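Local coordinates for natterin-like protein (PDB 6IUL) that acts as a lamprey cytotoxin, probably recognising cell-surface glycans through its jacalin-like lectin domain and forming membrane pores through an aerolysin-like module, at residues S34-G39 with G58-S63; P157-I162 with I273-T278; A266-A271 with L302-M307. All blocks are in the same frame, centred on the assembly; numbering follows the deposited sequence.

Interaction 1 (S34-G39 with G58-S63); sequences SVSVGG and GAMDSS
Ser63 OG is gripped from two directions: it accepts the backbone N of Val37 at 3.2 Å and donates its own hydrogen to Asp61 OD1 at 2.7 Å. That carboxylate oxygen receives the hydroxyl on its syn lone pair, while Ser63 N, 3.0 Å from the same Asp61 OD1, comes in from above the carboxylate plane. The bond from Ser63 N closes an Asx turn over residues 61-63 and holds the backbone of Ser63; the other holds its hydroxyl, whose oxygen accepts Val37 N. A second seryl group answers from the strand side. Ser36 OG lies anti to its carbonyl carbon and beside its backbone N (chi1 -70°), and from there it accepts Asp61 N at 3.0 Å with a nearly straight N-H...O angle of 163°. The same Ser36 OG has Met60 SD 3.3 Å away, and the methionine chain, bent at chi2 and chi3, carries its terminal CE to 3.3 Å from Ser34 OG.

In the jacalin-like lectin fold this is the long connection of a four-stranded Greek-key sheet. The loop leaves outermost strand 54-58, passes across strand 30-37 with the touching parts 86° apart in direction, and joins the other outermost strand, 65-68. Ser36 points toward the loop, whereas Val35 points away from it and packs on Phe102 and Ala104 of strand 101-105, which belongs to another sheet.

Two waters add bridges. One links the backbones, donating to Val35 O at 2.7 Å and to Ser63 O at 2.6 Å. The other donates to Val37 O and to the carboxylate oxygen Asp61 OD2, which also forms a salt bridge with Arg43, on the neighbouring strand 42-49.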
loop_
_atom_site.group_PDB
_atom_site.type_symbol
_atom_site.label_atom_id
_atom_site.label_comp_id
_atom_site.label_asym_id
_atom_site.label_seq_id
_atom_site.Cartn_x
_atom_site.Cartn_y
_atom_site.Cartn_z
ATOM N N SER A 34 31.655 -7.854 14.515
ATOM C CA SER A 34 32.956 -8.324 14.116
ATOM C C SER A 34 33.694 -8.910 15.329
ATOM O O SER A 34 33.693 -8.327 16.396
ATOM C CB SER A 34 33.745 -7.174 13.483
ATOM O OG SER A 34 35.032 -7.612 13.147
ATOM N N VAL A 35 34.340 -10.065 15.136
ATOM C CA VAL A 35 34.911 -10.834 16.208
ATOM C C VAL A 35 36.361 -11.210 15.900
ATOM O O VAL A 35 36.703 -11.690 14.798
ATOM C CB VAL A 35 34.114 -12.131 16.468
ATOM C CG1 VAL A 35 34.703 -12.928 17.629
ATOM C CG2 VAL A 35 32.660 -11.824 16.798
ATOM N N SER A 36 37.215 -10.973 16.882
ATOM C CA SER A 36 38.587 -11.399 16.853
ATOM C C SER A 36 38.753 -12.588 17.796
ATOM O O SER A 36 38.213 -12.598 18.909
ATOM C CB SER A 36 39.549 -10.264 17.271
ATOM O OG SER A 36 39.593 -9.244 16.271
ATOM N N VAL A 37 39.488 -13.595 17.330
ATOM C CA VAL A 37 39.728 -14.816 18.094
ATOM C C VAL A 37 41.241 -15.033 18.304
ATOM O O VAL A 37 42.042 -14.720 17.464
ATOM C CB VAL A 37 39.111 -16.025 17.414
ATOM C CG1 VAL A 37 37.611 -15.840 17.283
ATOM C CG2 VAL A 37 39.721 -16.294 16.039
ATOM N N GLY A 38 41.609 -15.492 19.472
ATOM C CA GLY A 38 42.969 -15.939 19.696
ATOM C C GLY A 38 43.016 -17.470 19.860
ATOM O O GLY A 38 42.050 -18.184 19.557
ATOM N N GLY A 39 44.145 -17.962 20.367
ATOM C CA GLY A 39 44.314 -19.352 20.558
ATOM C C GLY A 39 43.366 -20.005 21.525
ATOM O O GLY A 39 42.851 -21.078 21.253
ATOM N N GLY A 58 37.273 -5.841 24.579
ATOM C CA GLY A 58 38.461 -6.715 24.451
ATOM C C GLY A 58 39.402 -6.094 23.454
ATOM O O GLY A 58 39.494 -4.864 23.416
ATOM N N ALA A 59 40.049 -6.900 22.596
ATOM C CA ALA A 59 41.031 -6.403 21.627
ATOM C C ALA A 59 40.748 -6.956 20.250
ATOM O O ALA A 59 40.421 -8.130 20.102
ATOM C CB ALA A 59 42.426 -6.829 22.061
ATOM N N MET A 60 40.867 -6.106 19.239
ATOM C CA MET A 60 40.637 -6.511 17.860
ATOM C C MET A 60 41.949 -6.554 17.087
ATOM O O MET A 60 42.774 -5.639 17.227
ATOM C CB MET A 60 39.648 -5.554 17.160
ATOM C CG MET A 60 38.266 -5.543 17.801
ATOM S SD MET A 60 37.393 -7.074 17.482
ATOM C CE MET A 60 36.828 -6.790 15.801
ATOM N N ASP A 61 42.114 -7.570 16.233
ATOM C CA ASP A 61 43.328 -7.728 15.450
ATOM C C ASP A 61 42.999 -8.146 14.001
ATOM O O ASP A 61 41.853 -8.130 13.613
ATOM C CB ASP A 61 44.300 -8.680 16.150
ATOM C CG ASP A 61 43.752 -10.115 16.302
ATOM O OD1 ASP A 61 42.742 -10.479 15.624
ATOM O OD2 ASP A 61 44.350 -10.878 17.115
ATOM N N SER A 62 44.017 -8.524 13.231
ATOM C CA SER A 62 43.881 -8.891 11.844
ATOM C C SER A 62 43.085 -10.201 11.646
ATOM O O SER A 62 42.624 -10.482 10.553
ATOM C CB SER A 62 45.267 -8.994 11.196
ATOM O OG SER A 62 45.965 -10.143 11.721
ATOM N N SER A 63 42.860 -10.984 12.697
ATOM C CA SER A 63 42.001 -12.148 12.565
ATOM C C SER A 63 40.521 -11.842 12.494
ATOM O O SER A 63 39.722 -12.773 12.497
ATOM C CB SER A 63 42.209 -13.107 13.747
ATOM O OG SER A 63 41.438 -12.744 14.919
HETATM O O HOH W 1 37.919 -14.003 13.948
HETATM O O HOH W 2 44.323 -13.670 17.402
#

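Interaction 2 (P157-I162 with I273-T278); sequences PTMHQI and IDLPYT
Thr158 meets Pro276 at about a right angle, its OG1 lying 3.4 Å from Pro276 CG and equally near CD of the same ring. OG1 sits between the backbone N and the carbonyl carbon of its own residue (chi1 69°), and CG2, beside the backbone N, also touches Pro276 CG. Next to this pair, Leu275 offers one methyl to each of two loop residues. Its CD2 packs on Ile162 CD1 at 3.6 Å, and its CD1 faces Met159 CG at the looser distance of 4.3 Å. At the other end of the contact Pro157 CD rests 3.5 Å from Pro276 O, and its CG faces the Thr278 methyl.

The two backbones lie too far apart to pair as strands: Pro157 CA and Tyr277 CA are 6.6 Å apart. A water spans the difference, accepting from Thr158 N at 2.9 Å and donating to Pro276 O at 2.8 Å. It therefore satisfies a backbone donor and a backbone acceptor that do not meet directly.

One layer further out, a short 3-10 turn shapes the loop. Gln161 N donates to Thr158 O at 3.1 Å, and a weak bond from Ile162 N to Met159 O follows it. Beyond the turn Ile162 points toward the strand, while Met159 touches Leu275 only through CG and its end leads away. Phe230 of strand 228-238 touches both side chains. On the strand side, Leu275 is backbone-bonded to Tyr299 of strand 290-313, and Asp274 forms a salt bridge with Lys300. Strand 260-285 is antiparallel to strand 135-155, where Thr278 and Lys155 share a backbone hydrogen bond, and also to strand 166-178; segment 157-162 lies in the loop linking those two neighbours.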
loop_
_atom_site.group_PDB
_atom_site.type_symbol
_atom_site.label_atom_id
_atom_site.label_comp_id
_atom_site.label_asym_id
_atom_site.label_seq_id
_atom_site.Cartn_x
_atom_site.Cartn_y
_atom_site.Cartn_z
ATOM N N PRO A 157 3.410 18.989 17.161
ATOM C CA PRO A 157 3.563 20.133 18.084
ATOM C C PRO A 157 3.597 21.531 17.405
ATOM O O PRO A 157 3.406 22.521 18.067
ATOM C CB PRO A 157 4.889 19.827 18.813
ATOM C CG PRO A 157 5.605 18.871 17.928
ATOM C CD PRO A 157 4.579 18.094 17.156
ATOM N N THR A 158 3.841 21.599 16.108
ATOM C CA THR A 158 3.834 22.890 15.408
ATOM C C THR A 158 2.559 23.116 14.585
ATOM O O THR A 158 2.469 24.100 13.851
ATOM C CB THR A 158 5.020 23.044 14.474
ATOM O OG1 THR A 158 4.893 22.146 13.373
ATOM C CG2 THR A 158 6.367 22.816 15.220
ATOM N N MET A 159 1.580 22.222 14.727
ATOM C CA MET A 159 0.422 22.207 13.855
ATOM C C MET A 159 -0.425 23.500 13.898
ATOM O O MET A 159 -0.760 24.055 12.850
ATOM C CB MET A 159 -0.480 21.020 14.190
ATOM C CG MET A 159 -1.671 20.939 13.232
ATOM S SD MET A 159 -2.484 19.333 13.220
ATOM C CE MET A 159 -3.812 19.575 14.388
ATOM N N HIS A 160 -0.752 23.927 15.112
ATOM C CA HIS A 160 -1.435 25.181 15.398
ATOM C C HIS A 160 -0.753 26.471 14.887
ATOM O O HIS A 160 -1.361 27.510 14.958
ATOM C CB HIS A 160 -1.600 25.281 16.929
ATOM C CG HIS A 160 -0.291 25.428 17.663
ATOM N ND1 HIS A 160 0.611 24.388 17.794
ATOM C CD2 HIS A 160 0.297 26.504 18.233
ATOM C CE1 HIS A 160 1.674 24.811 18.451
ATOM N NE2 HIS A 160 1.509 26.090 18.731
ATOM N N GLN A 161 0.490 26.421 14.426
ATOM C CA GLN A 161 1.212 27.619 14.023
ATOM C C GLN A 161 1.393 27.725 12.531
ATOM O O GLN A 161 1.875 28.754 12.055
ATOM C CB GLN A 161 2.625 27.667 14.642
ATOM C CG GLN A 161 2.669 27.656 16.162
ATOM C CD GLN A 161 4.090 27.447 16.708
ATOM O OE1 GLN A 161 4.989 26.935 16.012
ATOM N NE2 GLN A 161 4.295 27.833 17.968
ATOM N N ILE A 162 1.075 26.679 11.763
ATOM C CA ILE A 162 1.238 26.804 10.335
ATOM C C ILE A 162 -0.111 26.674 9.615
ATOM O O ILE A 162 -0.982 25.877 10.003
ATOM C CB ILE A 162 2.338 25.896 9.796
ATOM C CG1 ILE A 162 1.795 24.581 9.346
ATOM C CG2 ILE A 162 3.449 25.651 10.825
ATOM C CD1 ILE A 162 2.645 23.998 8.232
ATOM N N ILE A 273 0.674 18.253 3.177
ATOM C CA ILE A 273 0.948 18.451 4.583
ATOM C C ILE A 273 2.369 17.997 4.927
ATOM O O ILE A 273 2.782 16.885 4.584
ATOM C CB ILE A 273 -0.059 17.703 5.461
ATOM C CG1 ILE A 273 -1.484 18.094 5.066
ATOM C CG2 ILE A 273 0.212 17.979 6.931
ATOM C CD1 ILE A 273 -2.588 17.512 5.934
ATOM N N ASP A 274 3.122 18.864 5.605
ATOM C CA ASP A 274 4.513 18.583 5.944
ATOM C C ASP A 274 4.735 19.136 7.356
ATOM O O ASP A 274 4.750 20.349 7.544
ATOM C CB ASP A 274 5.453 19.218 4.913
ATOM C CG ASP A 274 6.920 18.816 5.104
ATOM O OD1 ASP A 274 7.441 18.870 6.241
ATOM O OD2 ASP A 274 7.586 18.473 4.101
ATOM N N LEU A 275 4.856 18.249 8.345
ATOM C CA LEU A 275 4.778 18.633 9.757
ATOM C C LEU A 275 5.654 17.740 10.644
ATOM O O LEU A 275 5.666 16.559 10.457
ATOM C CB LEU A 275 3.349 18.492 10.257
ATOM C CG LEU A 275 2.243 19.458 9.783
ATOM C CD1 LEU A 275 0.936 19.042 10.412
ATOM C CD2 LEU A 275 2.562 20.921 10.170
ATOM N N PRO A 276 6.385 18.306 11.612
ATOM C CA PRO A 276 7.086 17.448 12.576
ATOM C C PRO A 276 6.122 16.713 13.503
ATOM O O PRO A 276 5.024 17.222 13.784
ATOM C CB PRO A 276 7.970 18.443 13.381
ATOM C CG PRO A 276 7.286 19.778 13.196
ATOM C CD PRO A 276 6.698 19.736 11.805
ATOM N N TYR A 277 6.517 15.515 13.955
ATOM C CA TYR A 277 5.693 14.763 14.926
ATOM C C TYR A 277 6.545 14.192 16.036
ATOM O O TYR A 277 7.724 13.948 15.862
ATOM C CB TYR A 277 4.899 13.609 14.241
ATOM C CG TYR A 277 5.704 12.365 13.966
ATOM C CD1 TYR A 277 5.931 11.413 14.962
ATOM C CD2 TYR A 277 6.285 12.160 12.735
ATOM C CE1 TYR A 277 6.682 10.272 14.720
ATOM C CE2 TYR A 277 7.025 11.016 12.470
ATOM C CZ TYR A 277 7.226 10.079 13.474
ATOM O OH TYR A 277 7.988 8.972 13.191
ATOM N N THR A 278 5.919 13.957 17.175
ATOM C CA THR A 278 6.519 13.191 18.257
ATOM C C THR A 278 5.549 12.052 18.552
ATOM O O THR A 278 4.340 12.177 18.272
ATOM C CB THR A 278 6.742 14.010 19.548
ATOM O OG1 THR A 278 5.485 14.446 20.041
ATOM C CG2 THR A 278 7.637 15.239 19.303
HETATM O O HOH W 3 3.627 19.673 13.975
#

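Interaction 3 (A266-A271 with L302-M307); sequences ANIGRA and LTYTKM
Ala271 and Thr303 form an antiparallel hydrogen-bonded pair: Ala271 N donates to Thr303 O at 2.9 Å with an almost straight N-H...O angle of 176°, and Thr303 N returns a bond to Ala271 O at 3.0 Å. Arg270 and Tyr304 follow as a non-hydrogen-bonded pair. At Gly269 the regular pattern changes. Its O still accepts Thr305 N at 2.9 Å, but Gly269 N is satisfied by a side chain, Thr305 OG1, at 2.9 Å and a more bent angle of 145°. The threonine OG1 stands between its backbone N and carbonyl carbon (chi1 63°), and it donates in turn to Lys306 O at 3.1 Å. Thr305 O lies 3.3 Å from Ile268 CD1, and Met307 rather than Lys306 falls opposite Ile268, a slip of one residue. A water donates to Lys306 O at 2.9 Å and weakly to Asn267 O.

Beside the backbone bonds, Leu302 CD1 sits over the centre of the Arg270 guanidinium, 3.5 Å from CZ, with Tyr304 OH at the edge of the guanidinium; Arg270 NH1 has its salt bridge with Asp272.

The contact joins the two long strands of the hairpin 260-285 and 290-313 in the aerolysin-like module. Strand 166-178 flanks strand 260-285, with backbone hydrogen bonds between Ile268 and Glu169 and between Arg270 and Gln167, while strand 184-200 brings Ile194 against Tyr304.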
loop_
_atom_site.group_PDB
_atom_site.type_symbol
_atom_site.label_atom_id
_atom_site.label_comp_id
_atom_site.label_asym_id
_atom_site.label_seq_id
_atom_site.Cartn_x
_atom_site.Cartn_y
_atom_site.Cartn_z
ATOM N N ALA A 266 -17.549 23.157 -10.724
ATOM C CA ALA A 266 -17.203 22.337 -9.576
ATOM C C ALA A 266 -15.696 22.306 -9.342
ATOM O O ALA A 266 -14.912 22.083 -10.281
ATOM C CB ALA A 266 -17.742 20.907 -9.737
ATOM N N ASN A 267 -15.353 22.481 -8.070
ATOM C CA ASN A 267 -13.965 22.580 -7.583
ATOM C C ASN A 267 -13.698 21.636 -6.385
ATOM O O ASN A 267 -14.622 21.145 -5.719
ATOM C CB ASN A 267 -13.636 23.999 -7.125
ATOM C CG ASN A 267 -13.807 25.015 -8.220
ATOM O OD1 ASN A 267 -13.110 24.965 -9.251
ATOM N ND2 ASN A 267 -14.764 25.951 -8.025
ATOM N N ILE A 268 -12.410 21.406 -6.129
ATOM C CA ILE A 268 -11.959 20.711 -4.921
ATOM C C ILE A 268 -10.640 21.264 -4.472
ATOM O O ILE A 268 -9.832 21.735 -5.276
ATOM C CB ILE A 268 -11.878 19.198 -5.121
ATOM C CG1 ILE A 268 -11.929 18.495 -3.772
ATOM C CG2 ILE A 268 -10.656 18.882 -5.936
ATOM C CD1 ILE A 268 -11.951 16.980 -3.826
ATOM N N GLY A 269 -10.436 21.284 -3.162
ATOM C CA GLY A 269 -9.156 21.789 -2.630
ATOM C C GLY A 269 -8.178 20.665 -2.288
ATOM O O GLY A 269 -8.573 19.652 -1.726
ATOM N N ARG A 270 -6.916 20.876 -2.594
ATOM C CA ARG A 270 -5.850 19.904 -2.365
ATOM C C ARG A 270 -4.776 20.528 -1.479
ATOM O O ARG A 270 -4.302 21.634 -1.751
ATOM C CB ARG A 270 -5.229 19.555 -3.704
ATOM C CG ARG A 270 -4.073 18.598 -3.679
ATOM C CD ARG A 270 -3.490 18.478 -5.079
ATOM N NE ARG A 270 -2.521 17.373 -5.175
ATOM C CZ ARG A 270 -1.226 17.441 -4.837
ATOM N NH1 ARG A 270 -0.703 18.568 -4.347
ATOM N NH2 ARG A 270 -0.449 16.370 -5.006
ATOM N N ALA A 271 -4.366 19.811 -0.446
ATOM C CA ALA A 271 -3.329 20.312 0.448
ATOM C C ALA A 271 -2.264 19.284 0.741
ATOM O O ALA A 271 -2.577 18.169 1.162
ATOM C CB ALA A 271 -3.951 20.804 1.749
ATOM N N LEU A 302 -1.088 13.968 1.978
ATOM C CA LEU A 302 -1.857 14.611 0.945
ATOM C C LEU A 302 -3.321 14.441 1.316
ATOM O O LEU A 302 -3.777 13.326 1.607
ATOM C CB LEU A 302 -1.580 13.977 -0.410
ATOM C CG LEU A 302 -2.400 14.557 -1.592
ATOM C CD1 LEU A 302 -2.104 16.041 -1.755
ATOM C CD2 LEU A 302 -2.054 13.865 -2.906
ATOM N N THR A 303 -4.052 15.545 1.372
ATOM C CA THR A 303 -5.463 15.481 1.693
ATOM C C THR A 303 -6.268 16.398 0.765
ATOM O O THR A 303 -5.694 17.237 0.038
ATOM C CB THR A 303 -5.718 15.844 3.157
ATOM O OG1 THR A 303 -7.045 15.443 3.519
ATOM C CG2 THR A 303 -5.555 17.340 3.417
ATOM N N TYR A 304 -7.580 16.211 0.780
ATOM C CA TYR A 304 -8.493 16.984 -0.048
ATOM C C TYR A 304 -9.658 17.460 0.798
ATOM O O TYR A 304 -10.048 16.790 1.751
ATOM C CB TYR A 304 -9.029 16.182 -1.228
ATOM C CG TYR A 304 -8.049 15.896 -2.326
ATOM C CD1 TYR A 304 -7.175 14.798 -2.255
ATOM C CD2 TYR A 304 -8.013 16.685 -3.472
ATOM C CE1 TYR A 304 -6.288 14.514 -3.278
ATOM C CE2 TYR A 304 -7.124 16.412 -4.510
ATOM C CZ TYR A 304 -6.258 15.328 -4.396
ATOM O OH TYR A 304 -5.374 15.083 -5.429
ATOM N N THR A 305 -10.216 18.622 0.431
ATOM C CA THR A 305 -11.476 19.080 1.024
ATOM C C THR A 305 -12.644 18.381 0.329
ATOM O O THR A 305 -12.471 17.596 -0.603
ATOM C CB THR A 305 -11.664 20.603 0.822
ATOM O OG1 THR A 305 -11.748 20.885 -0.572
ATOM C CG2 THR A 305 -10.472 21.354 1.347
ATOM N N LYS A 306 -13.842 18.703 0.766
ATOM C CA LYS A 306 -15.077 18.309 0.046
ATOM C C LYS A 306 -15.177 19.091 -1.259
ATOM O O LYS A 306 -14.649 20.203 -1.366
ATOM C CB LYS A 306 -16.342 18.549 0.907
ATOM C CG LYS A 306 -16.607 17.488 2.010
ATOM C CD LYS A 306 -15.984 16.143 1.607
ATOM C CE LYS A 306 -16.215 14.961 2.531
ATOM N NZ LYS A 306 -17.575 14.397 2.373
ATOM N N MET A 307 -15.811 18.501 -2.271
ATOM C CA MET A 307 -16.142 19.190 -3.479
ATOM C C MET A 307 -17.113 20.324 -3.202
ATOM O O MET A 307 -18.053 20.143 -2.479
ATOM C CB MET A 307 -16.791 18.260 -4.502
ATOM C CG MET A 307 -15.817 17.345 -5.173
ATOM S SD MET A 307 -16.608 16.418 -6.477
ATOM C CE MET A 307 -15.217 15.441 -6.866
HETATM O O HOH W 4 -13.810 22.543 -2.778
#

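How the interactions relate
Interaction 3 is the most buried, with five of eleven touching residues buried and one exposed; interaction 1 has none exposed, and interaction 2, with two of nine buried and two exposed, is the most superficial. Interaction 1 belongs to the lectin domain, its centre about 49 Å from that of interaction 2 and about 62 Å from that of interaction 3. The other two share strand 260-285 and touch where Ile273 CD1 packs on Thr303 CG2 at 3.9 Å. Interactions 1 and 2 both set a loop against a strand with bridging water, but only the first adds direct hydrogen bonds, between side chain and backbone. Interaction 3 pairs strands chiefly through backbone bonds.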